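Local coordinates for protein origin of replication complex subunit 1B (Arabidopsis thaliana, PDB 5HH7) that binds replication origins as part of the origin recognition complex and reads the histone H3 tail through its paired BAH domain and PHD finger, at residues E49-Q54 against D206-F211; G72-K77 against W91-C96. One frame throughout, in Å; residues are numbered along the deposited sequence.

Contact 1: E49-Q54 against D206-F211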
loop_
_atom_site.group_PDB
_atom_site.type_symbol
_atom_site.label_atom_id
_atom_site.label_comp_id
_atom_site.label_asym_id
_atom_site.label_seq_id
_atom_site.Cartn_x
_atom_site.Cartn_y
_atom_site.Cartn_z
ATOM N N GLU A 49 0.459 -13.776 4.341
ATOM C CA GLU A 49 -0.849 -13.277 4.744
ATOM C C GLU A 49 -0.795 -12.668 6.136
ATOM O O GLU A 49 -1.496 -11.699 6.430
ATOM C CB GLU A 49 -1.874 -14.421 4.769
ATOM C CG GLU A 49 -2.455 -14.810 3.424
ATOM C CD GLU A 49 -3.814 -15.475 3.548
ATOM O OE1 GLU A 49 -4.833 -14.779 3.380
ATOM O OE2 GLU A 49 -3.862 -16.694 3.808
ATOM N N ILE A 50 0.032 -13.258 6.994
ATOM C CA ILE A 50 0.008 -12.957 8.418
ATOM C C ILE A 50 1.401 -12.647 8.960
ATOM O O ILE A 50 2.352 -13.395 8.725
ATOM C CB ILE A 50 -0.586 -14.144 9.208
ATOM C CG1 ILE A 50 -2.019 -14.420 8.752
ATOM C CG2 ILE A 50 -0.537 -13.882 10.707
ATOM C CD1 ILE A 50 -2.652 -15.599 9.444
ATOM N N GLU A 51 1.511 -11.544 9.697
ATOM C CA GLU A 51 2.777 -11.130 10.289
ATOM C C GLU A 51 2.939 -11.678 11.703
ATOM O O GLU A 51 1.954 -11.948 12.391
ATOM C CB GLU A 51 2.878 -9.604 10.312
ATOM C CG GLU A 51 2.879 -8.968 8.934
ATOM C CD GLU A 51 2.814 -7.454 8.989
ATOM O OE1 GLU A 51 3.822 -6.828 9.383
ATOM O OE2 GLU A 51 1.753 -6.894 8.641
ATOM N N ASP A 52 4.188 -11.840 12.129
ATOM C CA ASP A 52 4.495 -12.315 13.472
ATOM C C ASP A 52 4.336 -11.192 14.482
ATOM O O ASP A 52 4.505 -10.022 14.146
ATOM C CB ASP A 52 5.937 -12.826 13.538
ATOM C CG ASP A 52 6.156 -14.074 12.713
ATOM O OD1 ASP A 52 7.224 -14.185 12.073
ATOM O OD2 ASP A 52 5.264 -14.947 12.709
ATOM N N CYS A 53 4.016 -11.542 15.723
ATOM C CA CYS A 53 4.100 -10.564 16.795
ATOM C C CYS A 53 5.566 -10.302 17.092
ATOM O O CYS A 53 6.376 -11.229 17.131
ATOM C CB CYS A 53 3.412 -11.045 18.065
ATOM S SG CYS A 53 3.867 -10.020 19.481
ATOM N N GLN A 54 5.902 -9.039 17.315
ATOM C CA GLN A 54 7.287 -8.650 17.526
ATOM C C GLN A 54 7.758 -8.912 18.952
ATOM O O GLN A 54 8.920 -8.677 19.280
ATOM C CB GLN A 54 7.487 -7.182 17.153
ATOM C CG GLN A 54 7.285 -6.909 15.676
ATOM C CD GLN A 54 8.188 -7.764 14.810
ATOM O OE1 GLN A 54 9.412 -7.637 14.858
ATOM N NE2 GLN A 54 7.590 -8.650 14.023
ATOM N N ASP A 206 -8.893 -2.826 7.798
ATOM C CA ASP A 206 -9.002 -3.364 6.442
ATOM C C ASP A 206 -7.755 -4.080 5.920
ATOM O O ASP A 206 -7.717 -4.490 4.759
ATOM C CB ASP A 206 -9.427 -2.272 5.458
ATOM C CG ASP A 206 -10.872 -1.858 5.639
ATOM O OD1 ASP A 206 -11.607 -2.547 6.380
ATOM O OD2 ASP A 206 -11.278 -0.852 5.024
ATOM N N GLY A 207 -6.740 -4.227 6.764
ATOM C CA GLY A 207 -5.600 -5.060 6.417
ATOM C C GLY A 207 -4.323 -4.342 6.018
ATOM O O GLY A 207 -4.217 -3.115 6.094
ATOM N N ASP A 208 -3.351 -5.129 5.569
ATOM C CA ASP A 208 -1.986 -4.650 5.368
ATOM C C ASP A 208 -1.808 -3.777 4.127
ATOM O O ASP A 208 -0.823 -3.051 4.008
ATOM C CB ASP A 208 -1.034 -5.845 5.278
ATOM C CG ASP A 208 0.402 -5.465 5.550
ATOM O OD1 ASP A 208 0.620 -4.596 6.418
ATOM O OD2 ASP A 208 1.307 -6.040 4.908
ATOM N N ASP A 209 -2.757 -3.851 3.203
ATOM C CA ASP A 209 -2.579 -3.226 1.900
ATOM C C ASP A 209 -3.358 -1.923 1.753
ATOM O O ASP A 209 -3.768 -1.548 0.654
ATOM C CB ASP A 209 -2.944 -4.229 0.807
ATOM C CG ASP A 209 -2.118 -5.500 0.903
ATOM O OD1 ASP A 209 -0.875 -5.398 0.853
ATOM O OD2 ASP A 209 -2.700 -6.592 1.075
ATOM N N VAL A 210 -3.537 -1.229 2.872
ATOM C CA VAL A 210 -4.271 0.029 2.893
ATOM C C VAL A 210 -3.314 1.208 3.010
ATOM O O VAL A 210 -2.462 1.244 3.900
ATOM C CB VAL A 210 -5.276 0.062 4.062
ATOM C CG1 VAL A 210 -5.926 1.440 4.181
ATOM C CG2 VAL A 210 -6.330 -1.023 3.882
ATOM N N PHE A 211 -3.457 2.174 2.110
ATOM C CA PHE A 211 -2.590 3.344 2.114
ATOM C C PHE A 211 -3.393 4.633 2.062
ATOM O O PHE A 211 -4.565 4.636 1.687
ATOM C CB PHE A 211 -1.613 3.293 0.936
ATOM C CG PHE A 211 -0.784 2.049 0.906
ATOM C CD1 PHE A 211 0.395 1.971 1.632
ATOM C CD2 PHE A 211 -1.194 0.946 0.176
ATOM C CE1 PHE A 211 1.155 0.813 1.620
ATOM C CE2 PHE A 211 -0.439 -0.215 0.159
ATOM C CZ PHE A 211 0.736 -0.280 0.882
#
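Glu51 and Asp208 face each other from two irregular backbone runs, their CA atoms 9.4 Å apart: 49-54 has neither helix nor strand, and 206-209 is a loop that runs into strand 210-218. The direct contact is small, 56 Å² in all, and rests on these two carboxylates. Glu51 reaches over with an extended chain; CG sits beside the backbone N, opposite the carbonyl carbon (chi1 -63°). With CG swung away from its own N (chi1 -160°), Asp208 turns its carboxylate toward that of Glu51. The two side chains cross at about a right angle, and their carboxylate planes are turned 47° apart. Glu51 OE2 comes within 3.4 Å of Asp208 OD1. Since both atoms are acceptors, this is an approach of like charges and not a bond. Basic groups around the pair would offset that cost: Arg123 NH1 forms salt bridges to both Glu51 OE1 and Asp208 OD1, and Arg172 NH1 forms a second one to Asp208 OD1. Thr121 OG1 is hydrogen-bonded to Asp208 OD2, so both oxygens of this buried acid are held. Glu51 OE2 makes a salt bridge to a basic side chain of the bound H3 peptide, while Gly207 O takes a hydrogen bond from a basic side chain of the peptide. Residues 49-54 and 206-208 belong to histone H3-binding regions, the first at the PHD finger, the second in the BAH domain; the acidic pair marks the shared peptide site of a BAH-PHD cassette, built for multivalent readout of the unmodified H3 tail.

Contact 2: G72-K77 against W91-C96. With ZN (zinc ion), chain D; ZN (zinc ion), chain C.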
loop_
_atom_site.group_PDB
_atom_site.type_symbol
_atom_site.label_atom_id
_atom_site.label_comp_id
_atom_site.label_asym_id
_atom_site.label_seq_id
_atom_site.Cartn_x
_atom_site.Cartn_y
_atom_site.Cartn_z
ATOM N N GLY A 72 5.093 -2.597 13.015
ATOM C CA GLY A 72 5.217 -3.957 13.504
ATOM C C GLY A 72 3.916 -4.445 14.111
ATOM O O GLY A 72 3.048 -3.646 14.474
ATOM N N GLY A 73 3.777 -5.762 14.221
ATOM C CA GLY A 73 2.588 -6.361 14.796
ATOM C C GLY A 73 2.785 -6.739 16.251
ATOM O O GLY A 73 3.865 -7.181 16.644
ATOM N N PHE A 74 1.741 -6.553 17.054
ATOM C CA PHE A 74 1.797 -6.845 18.483
ATOM C C PHE A 74 0.463 -7.389 18.982
ATOM O O PHE A 74 -0.576 -6.760 18.792
ATOM C CB PHE A 74 2.152 -5.583 19.280
ATOM C CG PHE A 74 3.465 -4.961 18.890
ATOM C CD1 PHE A 74 4.631 -5.292 19.560
ATOM C CD2 PHE A 74 3.530 -4.038 17.857
ATOM C CE1 PHE A 74 5.838 -4.719 19.204
ATOM C CE2 PHE A 74 4.733 -3.467 17.493
ATOM C CZ PHE A 74 5.890 -3.810 18.167
ATOM N N HIS A 75 0.490 -8.558 19.617
ATOM C CA HIS A 75 -0.698 -9.083 20.282
ATOM C C HIS A 75 -1.079 -8.149 21.426
ATOM O O HIS A 75 -0.208 -7.668 22.152
ATOM C CB HIS A 75 -0.441 -10.491 20.833
ATOM C CG HIS A 75 -0.417 -11.563 19.787
ATOM N ND1 HIS A 75 0.481 -12.607 19.813
ATOM C CD2 HIS A 75 -1.192 -11.763 18.695
ATOM C CE1 HIS A 75 0.271 -13.394 18.774
ATOM N NE2 HIS A 75 -0.742 -12.907 18.082
ATOM N N LEU A 76 -2.375 -7.890 21.581
ATOM C CA LEU A 76 -2.866 -7.067 22.683
ATOM C C LEU A 76 -2.468 -7.658 24.031
ATOM O O LEU A 76 -2.013 -6.946 24.928
ATOM C CB LEU A 76 -4.390 -6.936 22.623
ATOM C CG LEU A 76 -5.014 -6.129 21.484
ATOM C CD1 LEU A 76 -6.531 -6.224 21.552
ATOM C CD2 LEU A 76 -4.565 -4.675 21.539
ATOM N N LYS A 77 -2.635 -8.970 24.156
ATOM C CA LYS A 77 -2.392 -9.680 25.408
ATOM C C LYS A 77 -0.916 -9.719 25.781
ATOM O O LYS A 77 -0.559 -10.146 26.877
ATOM C CB LYS A 77 -2.893 -11.116 25.294
ATOM C CG LYS A 77 -2.048 -11.960 24.353
ATOM C CD LYS A 77 -2.310 -13.440 24.542
ATOM C CE LYS A 77 -1.235 -14.272 23.866
ATOM N NZ LYS A 77 0.121 -13.988 24.408
ATOM N N TRP A 91 -1.329 5.103 18.350
ATOM C CA TRP A 91 -0.655 4.128 19.197
ATOM C C TRP A 91 0.695 3.742 18.618
ATOM O O TRP A 91 0.804 3.432 17.434
ATOM C CB TRP A 91 -1.509 2.874 19.393
ATOM C CG TRP A 91 -0.877 1.875 20.324
ATOM C CD1 TRP A 91 -0.976 1.846 21.686
ATOM C CD2 TRP A 91 -0.039 0.770 19.958
ATOM N NE1 TRP A 91 -0.256 0.788 22.190
ATOM C CE2 TRP A 91 0.327 0.113 21.151
ATOM C CE3 TRP A 91 0.432 0.272 18.740
ATOM C CZ2 TRP A 91 1.145 -1.016 21.161
ATOM C CZ3 TRP A 91 1.244 -0.850 18.752
ATOM C CH2 TRP A 91 1.590 -1.481 19.955
ATOM N N ILE A 92 1.722 3.776 19.460
ATOM C CA ILE A 92 3.030 3.254 19.087
ATOM C C ILE A 92 3.487 2.255 20.136
ATOM O O ILE A 92 3.058 2.306 21.289
ATOM C CB ILE A 92 4.088 4.365 18.932
ATOM C CG1 ILE A 92 4.301 5.098 20.258
ATOM C CG2 ILE A 92 3.686 5.335 17.827
ATOM C CD1 ILE A 92 5.453 6.084 20.228
ATOM N N CYS A 93 4.360 1.341 19.732
ATOM C CA CYS A 93 4.800 0.287 20.630
ATOM C C CYS A 93 5.888 0.783 21.575
ATOM O O CYS A 93 6.345 1.922 21.471
ATOM C CB CYS A 93 5.319 -0.899 19.831
ATOM S SG CYS A 93 6.966 -0.636 19.176
ATOM N N GLN A 94 6.299 -0.086 22.493
ATOM C CA GLN A 94 7.289 0.263 23.506
ATOM C C GLN A 94 8.654 0.591 22.906
ATOM O O GLN A 94 9.367 1.455 23.414
ATOM C CB GLN A 94 7.424 -0.865 24.530
ATOM C CG GLN A 94 7.658 -2.236 23.919
ATOM C CD GLN A 94 6.518 -3.196 24.191
ATOM O OE1 GLN A 94 5.346 -2.823 24.133
ATOM N NE2 GLN A 94 6.858 -4.443 24.499
ATOM N N PHE A 95 9.011 -0.096 21.827
ATOM C CA PHE A 95 10.307 0.111 21.192
ATOM C C PHE A 95 10.398 1.484 20.539
ATOM O O PHE A 95 11.437 2.139 20.600
ATOM C CB PHE A 95 10.591 -0.992 20.172
ATOM C CG PHE A 95 10.662 -2.363 20.775
ATOM C CD1 PHE A 95 11.766 -2.747 21.518
ATOM C CD2 PHE A 95 9.625 -3.264 20.608
ATOM C CE1 PHE A 95 11.836 -4.005 22.081
ATOM C CE2 PHE A 95 9.689 -4.524 21.168
ATOM C CZ PHE A 95 10.796 -4.896 21.905
ATOM N N CYS A 96 9.308 1.920 19.917
ATOM C CA CYS A 96 9.271 3.240 19.300
ATOM C C CYS A 96 9.078 4.334 20.345
ATOM O O CYS A 96 9.440 5.487 20.121
ATOM C CB CYS A 96 8.187 3.307 18.226
ATOM S SG CYS A 96 8.671 2.494 16.694
HETATM ZN ZN ZN D . 6.938 0.504 16.840
HETATM ZN ZN ZN C . 2.619 -11.896 21.109
#
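Phe74, on strand 73-75, packs closely against Cys93 and Trp91. Cys93 CB lies over one face of the phenyl ring, 3.4 Å from Phe74 CZ, in a CH-pi contact whose line to the centroid is 28° off the ring normal. Its sulfur stands more obliquely to the same ring, with Cys93 SG 3.5 Å from Phe74 CZ. Trp91 approaches from this same side of the ring plane: its CH2 corner comes to 3.8 Å from Phe74 CD2 in an offset edge-to-face pair, with planes at 69°. The Phe74 ring lies between the two zinc centres of a PHD finger, whose cross-brace interleaves the ligands along the chain. His75 ND1 binds one zinc with Cys53, Cys56 and Cys78; Cys93 and Cys96 bind the other with Cys67 and Cys70. Cys93 is also the N-cap of helix 94-98, its SG accepting from Cys96 N at 3.5 Å. Packing is slacker at the rim of Phe74, where the exposed Phe95 meets it edge to edge, with Phe95 CD2 4.3 Å from Phe74 CE1. Elsewhere, Trp91 packs on an apolar side chain of the bound peptide.

In the fold
From the N terminus the chain first lays down strands 13-16 and 31-34 of the BAH sheet, then leaves it for the PHD finger. Segment 49-54 opens the long loop that contact 1 closes, 152 residues later, at the start of strand 210-218. Nested inside it, contact 2 closes a short loop without helix or strand between 72-77 and 91-96, wholly within the zinc finger. After a disordered linker, 100-118, the chain resumes in the BAH domain before helix 122-127. The contacts, with centres 13 Å apart, also touch: Gln54 N probably hydrogen-bonds Gly73 O at 2.8 Å, and Gln54 CB packs on Phe74. Contact 2 thus ties the finger internally, and contact 1 joins it to the BAH domain.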